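Local coordinates for ATP/GTP-binding site-containing protein A (Brucella abortus, PDB 6NTR) that functions in the periplasm to maintain the integrity of the bacterial cell envelope, at residues A99-V108 with L118-P126; V171-F182 with Y214-M222. All coordinates share one frame; numbering follows the deposited sequence.

Overall arrangement
EipB is a beta-barrel-like protein built largely of antiparallel strands, and the two contacts lie on opposite sides of its centre, with their own centres about 33 Å apart and their nearest atoms about 9 Å apart. Contact 1 (99-108 with 118-126) includes the hairpin of strands 105-112 and 116-121 and the chain leading into helix 126-138. Contact 2 (171-182 with 214-222) comes later in the sequence and seats the short helix 174-179 beside strand 219-220. The first rests mainly on strand pairing and apolar contacts; the second combines a charge network with aromatic contacts. A 1,2-ethanediol bound beside T219 in contact 2 probably comes from the crystallisation liquor.

Contact 1: A99-V108 with L118-P126; sequences AKLEDGKTVV and LDLKGTQFP
T106 and V108 face L120 and L118 as the hydrogen-bonded pairs of an antiparallel beta hairpin, strands 105-112 and 116-121. T106 N meets L120 O at 2.6 Å in an almost straight bond (178° at the hydrogen). V108 and L118 exchange two backbone bonds, V108 N to L118 O at 2.6 Å being one of them. Beta-branched residues suit such extended backbone. V108, L118 and L120 share a face with T106; there V108 has CG1 anti to its nitrogen (chi1 179°), which turns CG2 to L120 CD1 at 4.1 Å, and F149 also touches V108.

V107 and D119 occupy the other face. D119 OD1 lies 3.6 Å from V107 CB, while the outstretched K105 chain passes D119 at a slant, its CD 3.3 Å from D119 OD1. The resulting salt bridge is long, with K105 NZ 3.7 Å from D119 OD2, and D103 supplies a second, equally loose partner for the lysine.

Beyond the hairpin, F125, the N-cap residue of helix 126-138, sets its ring against A99 and L101 of strand 90-102. L101 CG reaches F125 CE2 at 3.6 Å as the two side chains run past each other in opposite directions, and F79 stacks on the same phenyl. T123 divides its branches: T123 OG1 is hydrogen-bonded to T147 OG1, whereas CG2 packs 3.6 Å from T106 CG2.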
loop_
_atom_site.group_PDB
_atom_site.type_symbol
_atom_site.label_atom_id
_atom_site.label_comp_id
_atom_site.label_asym_id
_atom_site.label_seq_id
_atom_site.Cartn_x
_atom_site.Cartn_y
_atom_site.Cartn_z
ATOM N N ALA A 99 17.160 3.170 1.728
ATOM C CA ALA A 99 17.575 1.922 1.109
ATOM C C ALA A 99 18.040 2.201 -0.314
ATOM O O ALA A 99 17.528 3.101 -0.986
ATOM C CB ALA A 99 16.447 0.893 1.101
ATOM N N LYS A 100 19.011 1.434 -0.785
ATOM C CA LYS A 100 19.518 1.623 -2.133
ATOM C C LYS A 100 19.679 0.303 -2.852
ATOM O O LYS A 100 19.956 -0.716 -2.234
ATOM C CB LYS A 100 20.874 2.326 -2.093
ATOM C CG LYS A 100 21.388 2.781 -3.445
ATOM C CD LYS A 100 22.862 3.139 -3.375
ATOM C CE LYS A 100 23.481 3.313 -4.752
ATOM N NZ LYS A 100 22.477 3.635 -5.797
ATOM N N LEU A 101 19.509 0.325 -4.162
ATOM C CA LEU A 101 19.701 -0.886 -4.919
ATOM C C LEU A 101 21.073 -0.810 -5.561
ATOM O O LEU A 101 21.262 -0.160 -6.576
ATOM C CB LEU A 101 18.618 -1.061 -5.983
ATOM C CG LEU A 101 17.221 -1.531 -5.561
ATOM C CD1 LEU A 101 16.332 -1.778 -6.762
ATOM C CD2 LEU A 101 17.236 -2.727 -4.630
ATOM N N GLU A 102 22.025 -1.494 -4.947
ATOM C CA GLU A 102 23.386 -1.557 -5.438
ATOM C C GLU A 102 23.938 -2.951 -5.181
ATOM O O GLU A 102 23.735 -3.510 -4.111
ATOM C CB GLU A 102 24.253 -0.523 -4.729
ATOM C CG GLU A 102 24.397 -0.763 -3.239
ATOM C CD GLU A 102 25.244 0.289 -2.555
ATOM O OE1 GLU A 102 25.799 1.145 -3.260
ATOM O OE2 GLU A 102 25.354 0.254 -1.318
ATOM N N ASP A 103 24.652 -3.502 -6.154
ATOM C CA ASP A 103 25.253 -4.831 -6.032
ATOM C C ASP A 103 24.276 -5.978 -5.786
ATOM O O ASP A 103 24.585 -6.907 -5.055
ATOM C CB ASP A 103 26.322 -4.839 -4.942
ATOM C CG ASP A 103 27.197 -6.071 -5.000
ATOM O OD1 ASP A 103 27.287 -6.683 -6.082
ATOM O OD2 ASP A 103 27.799 -6.429 -3.968
ATOM N N GLY A 104 23.095 -5.888 -6.380
ATOM C CA GLY A 104 22.100 -6.936 -6.287
ATOM C C GLY A 104 21.756 -7.287 -4.869
ATOM O O GLY A 104 21.393 -8.409 -4.557
ATOM N N LYS A 105 21.856 -6.298 -4.007
ATOM C CA LYS A 105 21.561 -6.470 -2.612
ATOM C C LYS A 105 20.821 -5.232 -2.212
ATOM O O LYS A 105 20.871 -4.236 -2.911
ATOM C CB LYS A 105 22.845 -6.594 -1.802
ATOM C CG LYS A 105 23.828 -5.441 -1.958
ATOM C CD LYS A 105 24.871 -5.477 -0.847
ATOM C CE LYS A 105 26.169 -4.779 -1.224
ATOM N NZ LYS A 105 27.303 -5.208 -0.355
ATOM N N THR A 106 20.108 -5.295 -1.103
ATOM C CA THR A 106 19.417 -4.123 -0.639
ATOM C C THR A 106 20.035 -3.695 0.681
ATOM O O THR A 106 19.858 -4.362 1.690
ATOM C CB THR A 106 17.925 -4.404 -0.455
ATOM O OG1 THR A 106 17.759 -5.710 0.090
ATOM C CG2 THR A 106 17.216 -4.324 -1.772
ATOM N N VAL A 107 20.746 -2.572 0.664
ATOM C CA VAL A 107 21.343 -2.004 1.865
ATOM C C VAL A 107 20.386 -0.963 2.439
ATOM O O VAL A 107 20.022 0.012 1.768
ATOM C CB VAL A 107 22.726 -1.404 1.568
ATOM C CG1 VAL A 107 22.683 -0.549 0.316
ATOM C CG2 VAL A 107 23.211 -0.592 2.752
ATOM N N VAL A 108 19.959 -1.185 3.675
ATOM C CA VAL A 108 18.952 -0.363 4.331
ATOM C C VAL A 108 19.621 0.415 5.451
ATOM O O VAL A 108 20.123 -0.180 6.412
ATOM C CB VAL A 108 17.804 -1.217 4.882
ATOM C CG1 VAL A 108 16.798 -0.337 5.579
ATOM C CG2 VAL A 108 17.149 -1.991 3.768
ATOM N N LEU A 118 21.471 -2.446 7.158
ATOM C CA LEU A 118 21.051 -3.813 6.891
ATOM C C LEU A 118 21.282 -4.132 5.430
ATOM O O LEU A 118 20.698 -3.491 4.554
ATOM C CB LEU A 118 19.587 -4.012 7.255
ATOM C CG LEU A 118 19.396 -4.159 8.759
ATOM C CD1 LEU A 118 17.934 -4.366 9.067
ATOM C CD2 LEU A 118 20.254 -5.317 9.257
ATOM N N ASP A 119 22.138 -5.109 5.176
ATOM C CA ASP A 119 22.196 -5.731 3.864
ATOM C C ASP A 119 21.046 -6.723 3.737
ATOM O O ASP A 119 20.957 -7.680 4.514
ATOM C CB ASP A 119 23.533 -6.429 3.653
ATOM C CG ASP A 119 24.496 -5.589 2.871
ATOM O OD1 ASP A 119 24.011 -4.665 2.189
ATOM O OD2 ASP A 119 25.718 -5.856 2.910
ATOM N N LEU A 120 20.164 -6.498 2.769
ATOM C CA LEU A 120 19.058 -7.403 2.518
ATOM C C LEU A 120 19.124 -7.927 1.089
ATOM O O LEU A 120 19.958 -7.508 0.281
ATOM C CB LEU A 120 17.711 -6.718 2.758
ATOM C CG LEU A 120 17.299 -6.344 4.168
ATOM C CD1 LEU A 120 15.864 -5.879 4.149
ATOM C CD2 LEU A 120 17.473 -7.546 5.058
ATOM N N LYS A 121 18.219 -8.851 0.784
ATOM C CA LYS A 121 18.122 -9.465 -0.530
ATOM C C LYS A 121 17.755 -8.414 -1.549
ATOM O O LYS A 121 16.916 -7.578 -1.288
ATOM C CB LYS A 121 17.057 -10.568 -0.484
ATOM C CG LYS A 121 16.530 -11.036 -1.834
ATOM C CD LYS A 121 15.220 -11.802 -1.706
ATOM C CE LYS A 121 15.247 -12.774 -0.543
ATOM N NZ LYS A 121 13.902 -13.021 0.045
ATOM N N GLY A 122 18.367 -8.457 -2.719
ATOM C CA GLY A 122 18.075 -7.478 -3.743
ATOM C C GLY A 122 16.626 -7.556 -4.139
ATOM O O GLY A 122 16.081 -8.641 -4.275
ATOM N N THR A 123 15.994 -6.405 -4.330
ATOM C CA THR A 123 14.578 -6.364 -4.663
ATOM C C THR A 123 14.175 -5.151 -5.466
ATOM O O THR A 123 14.966 -4.604 -6.200
ATOM C CB THR A 123 13.696 -6.512 -3.410
ATOM O OG1 THR A 123 12.332 -6.654 -3.795
ATOM C CG2 THR A 123 13.821 -5.321 -2.540
ATOM N N GLN A 124 12.915 -4.771 -5.349
ATOM C CA GLN A 124 12.361 -3.613 -6.028
ATOM C C GLN A 124 11.577 -2.765 -5.022
ATOM O O GLN A 124 11.370 -3.172 -3.898
ATOM C CB GLN A 124 11.547 -3.979 -7.260
ATOM C CG GLN A 124 10.336 -4.836 -6.999
ATOM C CD GLN A 124 9.399 -4.874 -8.175
ATOM O OE1 GLN A 124 9.575 -4.158 -9.144
ATOM N NE2 GLN A 124 8.391 -5.706 -8.086
ATOM N N PHE A 125 11.201 -1.570 -5.423
ATOM C CA PHE A 125 10.487 -0.687 -4.539
ATOM C C PHE A 125 9.085 -0.476 -5.040
ATOM O O PHE A 125 8.765 -0.827 -6.141
ATOM C CB PHE A 125 11.260 0.613 -4.277
ATOM C CG PHE A 125 12.613 0.401 -3.672
ATOM C CD1 PHE A 125 12.756 -0.262 -2.506
ATOM C CD2 PHE A 125 13.728 0.838 -4.304
ATOM C CE1 PHE A 125 13.988 -0.476 -1.956
ATOM C CE2 PHE A 125 14.963 0.634 -3.764
ATOM C CZ PHE A 125 15.096 -0.028 -2.589
ATOM N N PRO A 126 8.258 0.197 -4.243
ATOM C CA PRO A 126 6.838 0.300 -4.556
ATOM C C PRO A 126 6.462 0.881 -5.891
ATOM O O PRO A 126 5.543 0.343 -6.485
ATOM C CB PRO A 126 6.317 1.206 -3.448
ATOM C CG PRO A 126 7.195 0.899 -2.299
ATOM C CD PRO A 126 8.551 0.658 -2.879
#

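Contact 2: V171-F182 with Y214-M222; sequences VPDDETKVMGKF and YRNGITRDM. Unlike the reference sequence in segment 214-222: M222 (reference Leu). With EDO (1,2-ethanediol), chain G.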
loop_
_atom_site.group_PDB
_atom_site.type_symbol
_atom_site.label_atom_id
_atom_site.label_comp_id
_atom_site.label_asym_id
_atom_site.label_seq_id
_atom_site.Cartn_x
_atom_site.Cartn_y
_atom_site.Cartn_z
ATOM N N VAL A 171 -17.401 -1.535 -14.501
ATOM C CA VAL A 171 -18.739 -1.455 -13.960
ATOM C C VAL A 171 -18.853 -0.177 -13.174
ATOM O O VAL A 171 -18.130 0.003 -12.207
ATOM C CB VAL A 171 -19.024 -2.608 -12.986
ATOM C CG1 VAL A 171 -20.261 -2.311 -12.159
ATOM C CG2 VAL A 171 -19.188 -3.915 -13.733
ATOM N N PRO A 172 -19.759 0.716 -13.590
ATOM C CA PRO A 172 -19.967 1.981 -12.885
ATOM C C PRO A 172 -20.518 1.754 -11.495
ATOM O O PRO A 172 -21.451 0.995 -11.314
ATOM C CB PRO A 172 -21.003 2.700 -13.748
ATOM C CG PRO A 172 -21.583 1.655 -14.629
ATOM C CD PRO A 172 -20.486 0.679 -14.861
ATOM N N ASP A 173 -19.959 2.442 -10.519
ATOM C CA ASP A 173 -20.397 2.309 -9.143
ATOM C C ASP A 173 -20.281 3.656 -8.454
ATOM O O ASP A 173 -20.038 4.664 -9.100
ATOM C CB ASP A 173 -19.631 1.213 -8.401
ATOM C CG ASP A 173 -18.151 1.473 -8.330
ATOM O OD1 ASP A 173 -17.662 2.301 -9.102
ATOM O OD2 ASP A 173 -17.474 0.839 -7.508
ATOM N N ASP A 174 -20.485 3.681 -7.151
ATOM C CA ASP A 174 -20.402 4.929 -6.430
ATOM C C ASP A 174 -19.015 5.535 -6.599
ATOM O O ASP A 174 -18.873 6.733 -6.736
ATOM C CB ASP A 174 -20.706 4.707 -4.954
ATOM C CG ASP A 174 -22.171 4.457 -4.696
ATOM O OD1 ASP A 174 -22.978 4.678 -5.610
ATOM O OD2 ASP A 174 -22.519 4.038 -3.581
ATOM N N GLU A 175 -17.990 4.707 -6.592
ATOM C CA GLU A 175 -16.638 5.189 -6.739
ATOM C C GLU A 175 -16.416 5.906 -8.060
ATOM O O GLU A 175 -15.730 6.914 -8.113
ATOM C CB GLU A 175 -15.649 4.049 -6.571
ATOM C CG GLU A 175 -15.529 3.553 -5.147
ATOM C CD GLU A 175 -14.406 2.563 -4.980
ATOM O OE1 GLU A 175 -14.268 1.689 -5.835
ATOM O OE2 GLU A 175 -13.648 2.656 -4.012
ATOM N N THR A 176 -16.996 5.392 -9.130
ATOM C CA THR A 176 -16.822 5.999 -10.437
ATOM C C THR A 176 -17.360 7.413 -10.555
ATOM O O THR A 176 -16.747 8.244 -11.203
ATOM C CB THR A 176 -17.470 5.178 -11.561
ATOM O OG1 THR A 176 -18.859 5.005 -11.286
ATOM C CG2 THR A 176 -16.798 3.844 -11.701
ATOM N N LYS A 177 -18.503 7.691 -9.944
ATOM C CA LYS A 177 -19.078 9.014 -10.080
ATOM C C LYS A 177 -18.152 10.098 -9.558
ATOM O O LYS A 177 -18.047 11.150 -10.163
ATOM C CB LYS A 177 -20.484 9.109 -9.470
ATOM C CG LYS A 177 -20.686 8.442 -8.127
ATOM C CD LYS A 177 -22.143 8.524 -7.703
ATOM C CE LYS A 177 -22.322 8.127 -6.247
ATOM N NZ LYS A 177 -23.607 8.596 -5.658
ATOM N N VAL A 178 -17.469 9.790 -8.472
ATOM C CA VAL A 178 -16.532 10.681 -7.816
ATOM C C VAL A 178 -15.327 11.067 -8.682
ATOM O O VAL A 178 -14.868 12.198 -8.645
ATOM C CB VAL A 178 -16.104 10.018 -6.479
ATOM C CG1 VAL A 178 -14.723 10.418 -5.992
ATOM C CG2 VAL A 178 -17.153 10.263 -5.419
HETATM N N MSE A 179 -14.816 10.111 -9.437
HETATM C CA MSE A 179 -13.620 10.272 -10.241
HETATM C C MSE A 179 -13.597 11.226 -11.403
HETATM O O MSE A 179 -12.591 11.950 -11.519
HETATM C CB MSE A 179 -13.286 8.913 -10.814
HETATM C CG MSE A 179 -12.835 7.972 -9.720
HETATM SE SE MSE A 179 -11.876 6.511 -10.586
HETATM C CE MSE A 179 -10.949 7.530 -11.973
ATOM N N GLY A 180 -14.617 11.285 -12.246
ATOM C CA GLY A 180 -14.540 12.209 -13.364
ATOM C C GLY A 180 -14.180 11.635 -14.722
ATOM O O GLY A 180 -14.762 10.665 -15.172
ATOM N N LYS A 181 -13.214 12.258 -15.383
ATOM C CA LYS A 181 -12.820 11.852 -16.723
ATOM C C LYS A 181 -12.338 10.408 -16.839
ATOM O O LYS A 181 -12.627 9.750 -17.832
ATOM C CB LYS A 181 -11.814 12.836 -17.328
ATOM C CG LYS A 181 -10.468 12.901 -16.636
ATOM C CD LYS A 181 -9.443 13.573 -17.530
ATOM C CE LYS A 181 -8.221 14.010 -16.751
ATOM N NZ LYS A 181 -6.986 13.932 -17.575
ATOM N N PHE A 182 -11.612 9.907 -15.852
ATOM C CA PHE A 182 -11.174 8.525 -15.897
ATOM C C PHE A 182 -12.265 7.555 -15.491
ATOM O O PHE A 182 -11.975 6.373 -15.318
ATOM C CB PHE A 182 -9.971 8.305 -14.990
ATOM C CG PHE A 182 -8.811 9.171 -15.293
ATOM C CD1 PHE A 182 -8.036 8.938 -16.408
ATOM C CD2 PHE A 182 -8.471 10.205 -14.444
ATOM C CE1 PHE A 182 -6.957 9.732 -16.682
ATOM C CE2 PHE A 182 -7.393 11.001 -14.712
ATOM C CZ PHE A 182 -6.634 10.767 -15.831
ATOM N N TYR A 214 -6.415 0.747 -12.126
ATOM C CA TYR A 214 -6.427 1.440 -13.411
ATOM C C TYR A 214 -5.051 1.384 -14.053
ATOM O O TYR A 214 -4.035 1.225 -13.382
ATOM C CB TYR A 214 -6.847 2.903 -13.250
ATOM C CG TYR A 214 -8.284 3.067 -12.897
ATOM C CD1 TYR A 214 -8.723 2.845 -11.603
ATOM C CD2 TYR A 214 -9.216 3.424 -13.855
ATOM C CE1 TYR A 214 -10.052 2.970 -11.267
ATOM C CE2 TYR A 214 -10.546 3.555 -13.533
ATOM C CZ TYR A 214 -10.959 3.325 -12.235
ATOM O OH TYR A 214 -12.284 3.447 -11.903
ATOM N N ARG A 215 -5.026 1.527 -15.376
ATOM C CA ARG A 215 -3.754 1.574 -16.088
ATOM C C ARG A 215 -2.854 2.720 -15.618
ATOM O O ARG A 215 -1.627 2.630 -15.764
ATOM C CB ARG A 215 -4.019 1.695 -17.590
ATOM C CG ARG A 215 -3.080 0.918 -18.449
ATOM C CD ARG A 215 -3.768 0.548 -19.741
ATOM N NE ARG A 215 -4.100 1.696 -20.584
ATOM C CZ ARG A 215 -3.623 1.887 -21.813
ATOM N NH1 ARG A 215 -2.813 0.990 -22.360
ATOM N NH2 ARG A 215 -3.981 2.952 -22.512
ATOM N N ASN A 216 -3.426 3.792 -15.058
ATOM C CA ASN A 216 -2.665 4.968 -14.654
ATOM C C ASN A 216 -2.285 4.950 -13.183
ATOM O O ASN A 216 -1.930 5.999 -12.632
ATOM C CB ASN A 216 -3.445 6.245 -14.972
ATOM C CG ASN A 216 -4.789 6.296 -14.278
ATOM O OD1 ASN A 216 -5.054 5.522 -13.362
ATOM N ND2 ASN A 216 -5.642 7.223 -14.700
ATOM N N GLY A 217 -2.370 3.793 -12.536
ATOM C CA GLY A 217 -1.971 3.635 -11.163
ATOM C C GLY A 217 -3.067 3.854 -10.151
ATOM O O GLY A 217 -2.920 3.437 -9.010
ATOM N N ILE A 218 -4.156 4.510 -10.527
ATOM C CA ILE A 218 -5.219 4.747 -9.568
ATOM C C ILE A 218 -5.768 3.403 -9.136
ATOM O O ILE A 218 -5.669 2.423 -9.861
ATOM C CB ILE A 218 -6.298 5.637 -10.201
ATOM C CG1 ILE A 218 -5.692 6.994 -10.558
ATOM C CG2 ILE A 218 -7.458 5.843 -9.260
ATOM C CD1 ILE A 218 -6.697 8.011 -11.000
ATOM N N THR A 219 -6.267 3.327 -7.913
ATOM C CA THR A 219 -6.893 2.120 -7.407
ATOM C C THR A 219 -8.112 2.510 -6.599
ATOM O O THR A 219 -8.205 3.627 -6.101
ATOM C CB THR A 219 -5.978 1.308 -6.501
ATOM O OG1 THR A 219 -5.900 1.950 -5.232
ATOM C CG2 THR A 219 -4.619 1.226 -7.064
ATOM N N ARG A 220 -9.035 1.570 -6.442
ATOM C CA ARG A 220 -10.265 1.822 -5.707
ATOM C C ARG A 220 -10.777 0.499 -5.172
ATOM O O ARG A 220 -10.118 -0.532 -5.299
ATOM C CB ARG A 220 -11.302 2.504 -6.588
ATOM C CG ARG A 220 -11.717 1.700 -7.795
ATOM C CD ARG A 220 -12.756 2.474 -8.574
ATOM N NE ARG A 220 -13.193 1.807 -9.791
ATOM C CZ ARG A 220 -14.180 0.920 -9.839
ATOM N NH1 ARG A 220 -14.832 0.583 -8.732
ATOM N NH2 ARG A 220 -14.520 0.376 -10.998
ATOM N N ASP A 221 -11.932 0.511 -4.536
ATOM C CA ASP A 221 -12.578 -0.713 -4.079
ATOM C C ASP A 221 -11.653 -1.607 -3.306
ATOM O O ASP A 221 -11.614 -2.788 -3.532
ATOM C CB ASP A 221 -13.176 -1.484 -5.255
ATOM C CG ASP A 221 -14.341 -2.365 -4.860
ATOM O OD1 ASP A 221 -14.447 -2.770 -3.700
ATOM O OD2 ASP A 221 -15.156 -2.661 -5.729
HETATM N N MSE A 222 -10.883 -1.041 -2.412
HETATM C CA MSE A 222 -9.943 -1.801 -1.635
HETATM C C MSE A 222 -10.536 -2.623 -0.563
HETATM O O MSE A 222 -11.597 -2.303 -0.050
HETATM C CB MSE A 222 -8.961 -0.898 -0.919
HETATM C CG MSE A 222 -9.159 0.564 -1.256
HETATM SE SE MSE A 222 -7.375 1.115 -1.701
HETATM C CE MSE A 222 -6.552 0.595 -0.011
HETATM C C1 EDO G . -4.077 4.806 -6.017
HETATM O O1 EDO G . -5.369 5.301 -5.639
HETATM C C2 EDO G . -3.540 3.929 -4.908
HETATM O O2 EDO G . -2.314 3.370 -5.378
#
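A salt-bridge network of D173, E175 and R220 ties the capped start of helix 174-179 to strand 219-220. R220 runs extended from CG to NE, which brings NH1 to both acids. E175 OE1 lies in the guanidinium plane and takes a nearly straight bond from R220 NH1 (3.2 Å, 171°), whereas D173 sets OD1 over a face and OD2 2.9 Å from R220 NH1. D173 is also the N-cap: with CG tucked between nitrogen and carbonyl carbon (chi1 61°), its OD1 accepts from T176 N. The other oxygen, E175 OE2, uses its syn lone pair for D221 N at 2.8 Å and also accepts from L235 N.

R220 NE donates to Y214 OH over 2.8 Å, slightly out of the guanidinium plane. The tyrosine ring meets selenomethionine M179 in an oblique Met-aromatic contact, SE 4.5 Å from the centroid. N216 sets ND2 over one face of the F182 ring, toward its rim, 3.4 Å from F182 CD1, amide and ring planes 80° apart, while its OD1 accepts from I218 N in an Asx turn. T219 N donates to O1 of a 1,2-ethanediol (3.1 Å), probably a crystallisation additive, also hydrogen-bonded to Y12 OH.

R220 is buried, its charge probably more than offset by D173 and E175. The arginine and two amide donors should favour ionised E175, although D221, its OD2 4.4 Å from E175 OE1, would oppose this.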